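Fibrinogen-binding protein (Staphylococcus aureus subsp. aureus, PDB 3T49) probably blocks complement activation by binding C3b-containing convertases, as a secreted virulence factor of the staphylococcal complement inhibitor (SCIN) family. Local coordinates at residues E8-L13 with A56-E61; Y29-I34 with I63-I67. One frame throughout, in Å; residues are numbered along the deposited sequence.

Contact 1: E8-L13 with A56-E61; sequences ELRTLL and AKVALE
Two opposed choices of first torsion bring Leu12 and Lys57 together. Leu12 sets CG opposite its own carbonyl carbon (chi1 -70°), whereas Lys57 sends CG opposite its backbone N (chi1 178°), and methyl CD1 of Leu12 comes to rest 3.5 Å from Lys57 CG. The aliphatic part of the lysine thus serves as an apolar surface before its chain bends about the CG-CD bond and carries the ammonium toward Glu8. There the two side chains meet in a salt bridge, Glu8 OE1 to Lys57 NZ at 3.5 Å, whose hydrogen bond is weak; such a long pairing at the exposed margin probably adds modest electrostatic attraction rather than a firm grip. One turn further along helix 50-72, both methyls of Leu12 rest on the methylene CG of Glu61, CD1 at 3.9 Å, the two side chains running about perpendicular.

Deeper in, the side chains that meet are apolar. Leu9 CD1 reaches Leu60 CD1 at 4.0 Å, again with the side chains nearly at right angles, and the same Leu9 methyl lies equally far, 4.0 Å, from Ala56 CB and also against Lys57 N. Leu60 CD1 also touches Leu12 CB and, more loosely, Leu13 CD2, so this methyl meets three leucines of the short helix. Leu9 and Leu13 further pack on Ala41 and Leu45 of helix 28-47. With axes 9.8 Å apart and inclined at 34°, the segments run in roughly the same direction, leucines facing helix 50-72 and the Glu8-Lys57 pair at the edge: a short helix packed on a long one in this all-helical SCIN-family fold.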
ATOM      1  N   GLU A   8       4.067  -9.365   7.002  1.00 13.52           N
ATOM      2  CA  GLU A   8       4.703  -8.550   5.957  1.00 14.42           C
ATOM      3  C   GLU A   8       3.706  -7.481   5.509  1.00 12.78           C
ATOM      4  O   GLU A   8       4.029  -6.293   5.348  1.00 13.26           O
ATOM      5  CB  GLU A   8       5.137  -9.401   4.760  1.00 17.93           C
ATOM      6  CG  GLU A   8       6.287 -10.387   5.047  1.00 26.29           C
ATOM      7  CD  GLU A   8       6.615 -11.255   3.836  1.00 38.07           C
ATOM      8  OE1 GLU A   8       5.695 -11.512   3.021  1.00 38.18           O
ATOM      9  OE2 GLU A   8       7.787 -11.683   3.700  1.00 45.44           O
ATOM     10  N   LEU A   9       2.450  -7.872   5.377  1.00 11.32           N
ATOM     11  CA  LEU A   9       1.426  -6.948   4.907  1.00 10.63           C
ATOM     12  C   LEU A   9       1.127  -5.899   5.965  1.00 10.25           C
ATOM     13  O   LEU A   9       0.980  -4.726   5.634  1.00 10.85           O
ATOM     14  CB  LEU A   9       0.181  -7.715   4.508  1.00  9.80           C
ATOM     15  CG  LEU A   9      -0.963  -6.890   3.962  1.00  9.35           C
ATOM     16  CD1 LEU A   9      -0.546  -5.995   2.787  1.00 10.15           C
ATOM     17  CD2 LEU A   9      -2.104  -7.813   3.573  1.00  9.77           C
ATOM     18  N   ARG A  10       1.049  -6.259   7.244  1.00 10.18           N
ATOM     19  CA  ARG A  10       0.867  -5.265   8.285  1.00 10.98           C
ATOM     20  C   ARG A  10       2.022  -4.239   8.302  1.00 10.35           C
ATOM     21  O   ARG A  10       1.769  -3.042   8.479  1.00 11.28           O
ATOM     22  CB  ARG A  10       0.687  -5.970   9.652  1.00 14.91           C
ATOM     23  CG  ARG A  10       0.434  -5.025  10.859  1.00 19.70           C
ATOM     24  CD  ARG A  10      -0.608  -3.925  10.636  1.00 20.65           C
ATOM     25  NE  ARG A  10      -1.981  -4.431  10.502  1.00 21.04           N
ATOM     26  CZ  ARG A  10      -3.066  -3.679  10.349  1.00 18.94           C
ATOM     27  NH1 ARG A  10      -2.962  -2.357  10.269  1.00 24.85           N
ATOM     28  NH2 ARG A  10      -4.264  -4.238  10.242  1.00 27.40           N
ATOM     29  N   THR A  11       3.252  -4.704   8.131  1.00 11.63           N
ATOM     30  CA  THR A  11       4.403  -3.804   8.086  1.00 12.77           C
ATOM     31  C   THR A  11       4.216  -2.789   6.964  1.00  9.99           C
ATOM     32  O   THR A  11       4.474  -1.593   7.148  1.00 12.18           O
ATOM     33  CB  THR A  11       5.691  -4.583   7.929  1.00 16.17           C
ATOM     34  OG1 THR A  11       5.902  -5.347   9.138  1.00 18.76           O
ATOM     35  CG2 THR A  11       6.890  -3.666   7.708  1.00 23.54           C
ATOM     36  N   LEU A  12       3.754  -3.237   5.800  1.00 10.43           N
ATOM     37  CA  LEU A  12       3.495  -2.297   4.697  1.00  9.79           C
ATOM     38  C   LEU A  12       2.379  -1.340   5.051  1.00  9.42           C
ATOM     39  O   LEU A  12       2.476  -0.135   4.758  1.00 10.44           O
ATOM     40  CB  LEU A  12       3.200  -3.035   3.391  1.00 10.79           C
ATOM     41  CG  LEU A  12       4.395  -3.734   2.783  1.00 13.16           C
ATOM     42  CD1 LEU A  12       3.893  -4.776   1.789  1.00 13.85           C
ATOM     43  CD2 LEU A  12       5.358  -2.806   2.104  1.00 14.77           C
ATOM     44  N   LEU A  13       1.309  -1.844   5.664  1.00  9.69           N
ATOM     45  CA  LEU A  13       0.185  -0.991   6.067  1.00 10.98           C
ATOM     46  C   LEU A  13       0.613   0.066   7.057  1.00 11.63           C
ATOM     47  O   LEU A  13       0.058   1.177   7.085  1.00 12.21           O
ATOM     48  CB  LEU A  13      -0.935  -1.807   6.686  1.00 13.76           C
ATOM     49  CG  LEU A  13      -1.870  -2.455   5.712  1.00 15.65           C
ATOM     50  CD1 LEU A  13      -2.855  -3.356   6.507  1.00 15.21           C
ATOM     51  CD2 LEU A  13      -2.620  -1.346   4.921  1.00 16.40           C
ATOM     52  N   ALA A  56      -2.340  -7.442  -2.295  1.00 10.81           N
ATOM     53  CA  ALA A  56      -2.201  -6.144  -1.632  1.00 10.33           C
ATOM     54  C   ALA A  56      -0.749  -5.856  -1.308  1.00 10.23           C
ATOM     55  O   ALA A  56      -0.303  -4.709  -1.405  1.00 10.58           O
ATOM     56  CB  ALA A  56      -3.040  -6.078  -0.385  1.00 10.83           C
ATOM     57  N   LYS A  57       0.016  -6.865  -0.919  1.00 10.12           N
ATOM     58  CA  LYS A  57       1.423  -6.690  -0.653  1.00 11.24           C
ATOM     59  C   LYS A  57       2.125  -6.208  -1.906  1.00 11.24           C
ATOM     60  O   LYS A  57       2.888  -5.226  -1.862  1.00 11.39           O
ATOM     61  CB  LYS A  57       2.070  -7.993  -0.161  1.00 14.42           C
ATOM     62  CG  LYS A  57       3.535  -7.847   0.085  1.00 21.02           C
ATOM     63  CD  LYS A  57       4.179  -9.176   0.478  1.00 31.09           C
ATOM     64  CE  LYS A  57       4.294 -10.089  -0.715  1.00 44.54           C
ATOM     65  NZ  LYS A  57       5.023 -11.344  -0.373  1.00 52.15           N
ATOM     66  N   VAL A  58       1.889  -6.862  -3.040  1.00 11.32           N
ATOM     67  CA  VAL A  58       2.537  -6.481  -4.284  1.00 12.21           C
ATOM     68  C   VAL A  58       2.110  -5.065  -4.682  1.00  9.82           C
ATOM     69  O   VAL A  58       2.953  -4.264  -5.112  1.00  9.90           O
ATOM     70  CB  VAL A  58       2.220  -7.507  -5.394  1.00 14.29           C
ATOM     71  CG1 VAL A  58       2.690  -7.023  -6.756  1.00 18.20           C
ATOM     72  CG2 VAL A  58       2.858  -8.851  -5.062  1.00 17.75           C
ATOM     73  N   ALA A  59       0.845  -4.747  -4.534  1.00  9.59           N
ATOM     74  CA  ALA A  59       0.358  -3.433  -4.952  1.00  9.33           C
ATOM     75  C   ALA A  59       0.943  -2.333  -4.094  1.00  8.18           C
ATOM     76  O   ALA A  59       1.330  -1.270  -4.593  1.00  8.78           O
ATOM     77  CB  ALA A  59      -1.138  -3.380  -4.909  1.00 10.44           C
ATOM     78  N   LEU A  60       0.981  -2.523  -2.797  1.00  8.88           N
ATOM     79  CA  LEU A  60       1.572  -1.527  -1.910  1.00  7.78           C
ATOM     80  C   LEU A  60       3.070  -1.365  -2.174  1.00  8.42           C
ATOM     81  O   LEU A  60       3.580  -0.247  -2.241  1.00  8.77           O
ATOM     82  CB  LEU A  60       1.309  -1.860  -0.430  1.00  9.16           C
ATOM     83  CG  LEU A  60      -0.129  -1.633   0.028  1.00  9.97           C
ATOM     84  CD1 LEU A  60      -0.335  -2.248   1.415  1.00 12.58           C
ATOM     85  CD2 LEU A  60      -0.458  -0.136   0.022  1.00 10.48           C
ATOM     86  N   GLU A  61       3.816  -2.453  -2.303  1.00  8.60           N
ATOM     87  CA  GLU A  61       5.230  -2.355  -2.648  1.00  8.67           C
ATOM     88  C   GLU A  61       5.404  -1.568  -3.943  1.00  8.31           C
ATOM     89  O   GLU A  61       6.309  -0.718  -4.053  1.00 10.55           O
ATOM     90  CB  GLU A  61       5.862  -3.760  -2.784  1.00 10.14           C
ATOM     91  CG  GLU A  61       5.982  -4.462  -1.452  1.00 13.40           C
ATOM     92  CD  GLU A  61       6.442  -5.894  -1.577  1.00 22.02           C
ATOM     93  OE1 GLU A  61       6.366  -6.434  -2.700  1.00 31.31           O
ATOM     94  OE2 GLU A  61       6.832  -6.476  -0.536  1.00 28.86           O
TER

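Contact 2: Y29-I34 with I63-I67; sequences YYKRTI and IYKEI. With SO4 (sulfate ion), chain F; SO4 (sulfate ion), chain G.
Knobs-into-holes packing between antiparallel helices is exemplified by Ile63, whose side chain fills a hole formed by Tyr29, Tyr30, Thr33 and Ile34. Methyl CD1 of Ile63 does most of the touching: it lies 3.6 Å from Tyr30 CD1 and 3.7 Å from Tyr29 CE2, approaching both rings obliquely, while Thr33 CG2 closes in at 3.9 Å. With CG1 placed opposite the backbone N (chi1 -162°), Ile63 delivers this methyl to the tyrosines, and its other branch, CG2, meets CG1 of Ile34. One turn on, Ile67 repeats the theme: its CG1 rests against Tyr30 CD1, and its CD1 meets CD1 of Ile34 at 3.7 Å.

The two tyrosines are themselves braced. Tyr29 CD2 lies over the centre of the Tyr30 ring, and Thr33 OG1 stands above one face of the Tyr29 ring, offset toward its rim. That hydroxyl also donates to Tyr29 O at 2.8 Å; the backbone N of Thr33 reaches the same oxygen from the opposite face of the carbonyl plane, so two bonds grip it. Across the interface, a water links Tyr29 OH with Glu66 OE1, and Glu66 OE2 forms a salt bridge with Lys62. On the outer side, Arg32 holds one sulfate, probably from the crystallisation liquor, through NE to O1 (2.8 Å, 165°) and NH2 to O3 (2.9 Å); Lys31 NZ holds a second.

The axes lie 10.7 Å apart at 158°, pairing the start of helix 28-47 with the C-terminal half of helix 50-72. Helix 16-22 adjoins both, its Tyr19 touching Ile34 and Ile67 and stacking with the ring of Tyr64.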
ATOM      1  N   TYR A  29      -3.788  10.149  -8.423  1.00 11.57           N
ATOM      2  CA  TYR A  29      -3.643   8.717  -8.613  1.00 11.47           C
ATOM      3  C   TYR A  29      -2.942   8.060  -7.431  1.00  8.96           C
ATOM      4  O   TYR A  29      -3.335   6.969  -7.014  1.00 10.14           O
ATOM      5  CB  TYR A  29      -2.866   8.424  -9.921  1.00 11.60           C
ATOM      6  CG  TYR A  29      -2.450   6.986 -10.040  1.00 12.05           C
ATOM      7  CD1 TYR A  29      -3.319   6.026 -10.533  1.00 13.73           C
ATOM      8  CD2 TYR A  29      -1.170   6.581  -9.648  1.00 12.58           C
ATOM      9  CE1 TYR A  29      -2.949   4.709 -10.615  1.00 14.24           C
ATOM     10  CE2 TYR A  29      -0.799   5.270  -9.709  1.00 12.81           C
ATOM     11  CZ  TYR A  29      -1.684   4.327 -10.211  1.00 13.94           C
ATOM     12  OH  TYR A  29      -1.320   2.998 -10.278  1.00 16.99           O
ATOM     13  N   TYR A  30      -1.867   8.678  -6.934  1.00  9.76           N
ATOM     14  CA  TYR A  30      -1.031   7.994  -5.975  1.00  9.97           C
ATOM     15  C   TYR A  30      -1.774   7.741  -4.666  1.00  9.64           C
ATOM     16  O   TYR A  30      -1.833   6.608  -4.184  1.00 11.00           O
ATOM     17  CB  TYR A  30       0.321   8.738  -5.800  1.00 10.66           C
ATOM     18  CG  TYR A  30       1.066   8.704  -7.102  1.00 10.49           C
ATOM     19  CD1 TYR A  30       1.774   7.561  -7.476  1.00 11.63           C
ATOM     20  CD2 TYR A  30       0.983   9.759  -7.989  1.00 12.92           C
ATOM     21  CE1 TYR A  30       2.394   7.503  -8.704  1.00 13.33           C
ATOM     22  CE2 TYR A  30       1.617   9.704  -9.242  1.00 12.75           C
ATOM     23  CZ  TYR A  30       2.299   8.568  -9.558  1.00 12.97           C
ATOM     24  OH  TYR A  30       2.905   8.482 -10.795  1.00 17.77           O
ATOM     25  N   LYS A  31      -2.375   8.775  -4.114  1.00  9.66           N
ATOM     26  CA  LYS A  31      -3.139   8.593  -2.884  1.00 10.31           C
ATOM     27  C   LYS A  31      -4.321   7.648  -3.069  1.00 10.66           C
ATOM     28  O   LYS A  31      -4.596   6.815  -2.204  1.00 10.03           O
ATOM     29  CB  LYS A  31      -3.596   9.936  -2.346  1.00 11.96           C
ATOM     30  CG  LYS A  31      -4.185   9.799  -0.937  1.00 15.18           C
ATOM     31  CD  LYS A  31      -4.509  11.141  -0.319  1.00 18.65           C
ATOM     32  CE  LYS A  31      -5.432  10.940   0.877  1.00 26.03           C
ATOM     33  NZ  LYS A  31      -6.865  10.711   0.425  1.00 40.04           N
ATOM     34  N   ARG A  32      -5.037   7.748  -4.176  0.96  9.38           N
ATOM     35  CA  ARG A  32      -6.187   6.864  -4.320  0.96 10.38           C
ATOM     36  C   ARG A  32      -5.780   5.409  -4.502  0.96  9.23           C
ATOM     37  O   ARG A  32      -6.503   4.525  -4.051  0.96 10.43           O
ATOM     38  CB  ARG A  32      -7.209   7.349  -5.362  0.96 16.83           C
ATOM     39  CG  ARG A  32      -6.806   7.195  -6.793  0.96 18.52           C
ATOM     40  CD  ARG A  32      -8.026   7.319  -7.767  0.96 19.16           C
ATOM     41  NE  ARG A  32      -7.506   7.406  -9.132  0.96 19.71           N
ATOM     42  CZ  ARG A  32      -7.171   8.537  -9.741  0.96 19.05           C
ATOM     43  NH1 ARG A  32      -7.314   9.709  -9.167  0.96 24.30           N
ATOM     44  NH2 ARG A  32      -6.668   8.470 -10.962  0.96 22.62           N
ATOM     45  N   THR A  33      -4.595   5.151  -5.064  1.00  9.97           N
ATOM     46  CA  THR A  33      -4.089   3.793  -5.154  1.00  9.65           C
ATOM     47  C   THR A  33      -3.702   3.258  -3.760  1.00  8.65           C
ATOM     48  O   THR A  33      -3.998   2.107  -3.409  1.00  9.48           O
ATOM     49  CB  THR A  33      -2.931   3.710  -6.171  1.00 11.17           C
ATOM     50  OG1 THR A  33      -3.413   4.156  -7.443  1.00 12.39           O
ATOM     51  CG2 THR A  33      -2.439   2.283  -6.295  1.00 14.40           C
ATOM     52  N   ILE A  34      -3.084   4.112  -2.963  1.00  8.31           N
ATOM     53  CA  ILE A  34      -2.809   3.728  -1.592  1.00  9.14           C
ATOM     54  C   ILE A  34      -4.109   3.412  -0.829  1.00  8.83           C
ATOM     55  O   ILE A  34      -4.222   2.384  -0.172  1.00 10.01           O
ATOM     56  CB  ILE A  34      -2.015   4.796  -0.871  1.00 10.57           C
ATOM     57  CG1 ILE A  34      -0.614   4.936  -1.479  1.00 10.34           C
ATOM     58  CG2 ILE A  34      -1.918   4.439   0.612  1.00 11.94           C
ATOM     59  CD1 ILE A  34       0.088   6.208  -1.083  1.00 11.51           C
ATOM     60  N   ILE A  63       3.348   0.760  -5.405  1.00  8.77           N
ATOM     61  CA  ILE A  63       3.023   2.188  -5.313  1.00  8.59           C
ATOM     62  C   ILE A  63       4.042   2.931  -4.429  1.00  8.34           C
ATOM     63  O   ILE A  63       4.403   4.074  -4.727  1.00  8.09           O
ATOM     64  CB  ILE A  63       1.542   2.426  -4.871  1.00  9.93           C
ATOM     65  CG1 ILE A  63       1.065   3.856  -5.205  1.00 11.73           C
ATOM     66  CG2 ILE A  63       1.341   2.128  -3.374  1.00  9.84           C
ATOM     67  CD1 ILE A  63       0.949   4.140  -6.688  1.00 13.53           C
ATOM     68  N   TYR A  64       4.555   2.307  -3.373  1.00  7.48           N
ATOM     69  CA  TYR A  64       5.571   2.946  -2.552  1.00  7.75           C
ATOM     70  C   TYR A  64       6.835   3.171  -3.370  1.00  7.87           C
ATOM     71  O   TYR A  64       7.472   4.213  -3.251  1.00  8.50           O
ATOM     72  CB  TYR A  64       5.907   2.090  -1.324  1.00  7.92           C
ATOM     73  CG  TYR A  64       4.803   1.923  -0.306  1.00  8.35           C
ATOM     74  CD1 TYR A  64       3.630   2.671  -0.335  1.00  9.18           C
ATOM     75  CD2 TYR A  64       4.954   1.000   0.712  1.00  9.08           C
ATOM     76  CE1 TYR A  64       2.644   2.486   0.623  1.00  9.17           C
ATOM     77  CE2 TYR A  64       3.984   0.820   1.673  1.00  9.63           C
ATOM     78  CZ  TYR A  64       2.827   1.554   1.625  1.00  8.53           C
ATOM     79  OH  TYR A  64       1.843   1.367   2.584  1.00  9.21           O
ATOM     80  N   LYS A  65       7.253   2.194  -4.175  1.00  8.91           N
ATOM     81  CA  LYS A  65       8.444   2.333  -5.027  1.00  8.92           C
ATOM     82  C   LYS A  65       8.228   3.448  -6.039  1.00  9.85           C
ATOM     83  O   LYS A  65       9.158   4.244  -6.278  1.00 10.65           O
ATOM     84  CB  LYS A  65       8.750   1.007  -5.723  1.00 10.84           C
ATOM     85  CG  LYS A  65      10.051   1.072  -6.516  1.00 17.99           C
ATOM     86  CD  LYS A  65      10.442  -0.323  -7.024  1.00 22.20           C
ATOM     87  CE  LYS A  65      11.869  -0.287  -7.605  1.00 27.26           C
ATOM     88  NZ  LYS A  65      12.303  -1.578  -8.193  1.00 37.48           N
ATOM     89  N   GLU A  66       7.050   3.511  -6.656  1.00  9.04           N
ATOM     90  CA  GLU A  66       6.744   4.573  -7.623  1.00  9.64           C
ATOM     91  C   GLU A  66       6.850   5.953  -6.979  1.00  8.70           C
ATOM     92  O   GLU A  66       7.434   6.884  -7.565  1.00  9.29           O
ATOM     93  CB  GLU A  66       5.372   4.380  -8.274  1.00 11.94           C
ATOM     94  CG  GLU A  66       5.400   3.265  -9.283  1.00 18.04           C
ATOM     95  CD  GLU A  66       4.065   2.708  -9.674  1.00 19.55           C
ATOM     96  OE1 GLU A  66       3.083   2.907  -8.954  1.00 19.79           O
ATOM     97  OE2 GLU A  66       4.013   1.980 -10.696  1.00 24.65           O
ATOM     98  N   ILE A  67       6.302   6.091  -5.783  1.00  8.05           N
ATOM     99  CA  ILE A  67       6.323   7.363  -5.085  1.00  8.44           C
ATOM    100  C   ILE A  67       7.747   7.721  -4.707  1.00  8.43           C
ATOM    101  O   ILE A  67       8.183   8.866  -4.941  1.00  8.86           O
ATOM    102  CB  ILE A  67       5.401   7.316  -3.866  1.00  7.52           C
ATOM    103  CG1 ILE A  67       3.937   7.283  -4.325  1.00  8.49           C
ATOM    104  CG2 ILE A  67       5.659   8.503  -2.964  1.00  8.28           C
ATOM    105  CD1 ILE A  67       2.973   6.917  -3.207  1.00  9.00           C
TER
HETATM  106  S   SO4 F 501      -7.155   4.630 -11.594  0.65 28.61           S
HETATM  107  O1  SO4 F 501      -7.324   4.785 -10.151  0.65 23.26           O
HETATM  108  O2  SO4 F 501      -8.444   4.286 -12.185  0.65 35.13           O
HETATM  109  O3  SO4 F 501      -6.655   5.872 -12.167  0.65 30.33           O
HETATM  110  O4  SO4 F 501      -6.201   3.558 -11.854  0.65 36.17           O
HETATM  111  S   SO4 G 504      -7.226  14.411   0.045  0.61 32.14           S
HETATM  112  O1  SO4 G 504      -7.132  13.607   1.260  0.61 44.57           O
HETATM  113  O2  SO4 G 504      -8.364  15.319   0.155  0.61 35.92           O
HETATM  114  O3  SO4 G 504      -6.012  15.195  -0.153  0.61 37.97           O
HETATM  115  O4  SO4 G 504      -7.421  13.523  -1.093  0.61 22.65           O
HETATM  116  O   HOH W   1       0.712   1.448  -9.070  1.00 19.94           O

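Overall arrangement
From the N terminus, helix 5-13 supplies the first half of contact 1, and the chain then passes through helix 16-22 into helix 28-47, where residues 29-34 begin contact 2. After the turn into helix 50-72, residues 56-61 close the loop of contact 1, and residues 63-67 then close that of contact 2. The two loops therefore cross, and helix 50-72 serves both contacts in succession along its length. Their centres lie about 12 Å apart. A probable hydrogen bond of 2.7 Å from Tyr64 OH to Leu12 O joins them directly. Together they tie helices 5-13 and 28-47 to helix 50-72 in a compact helical bundle.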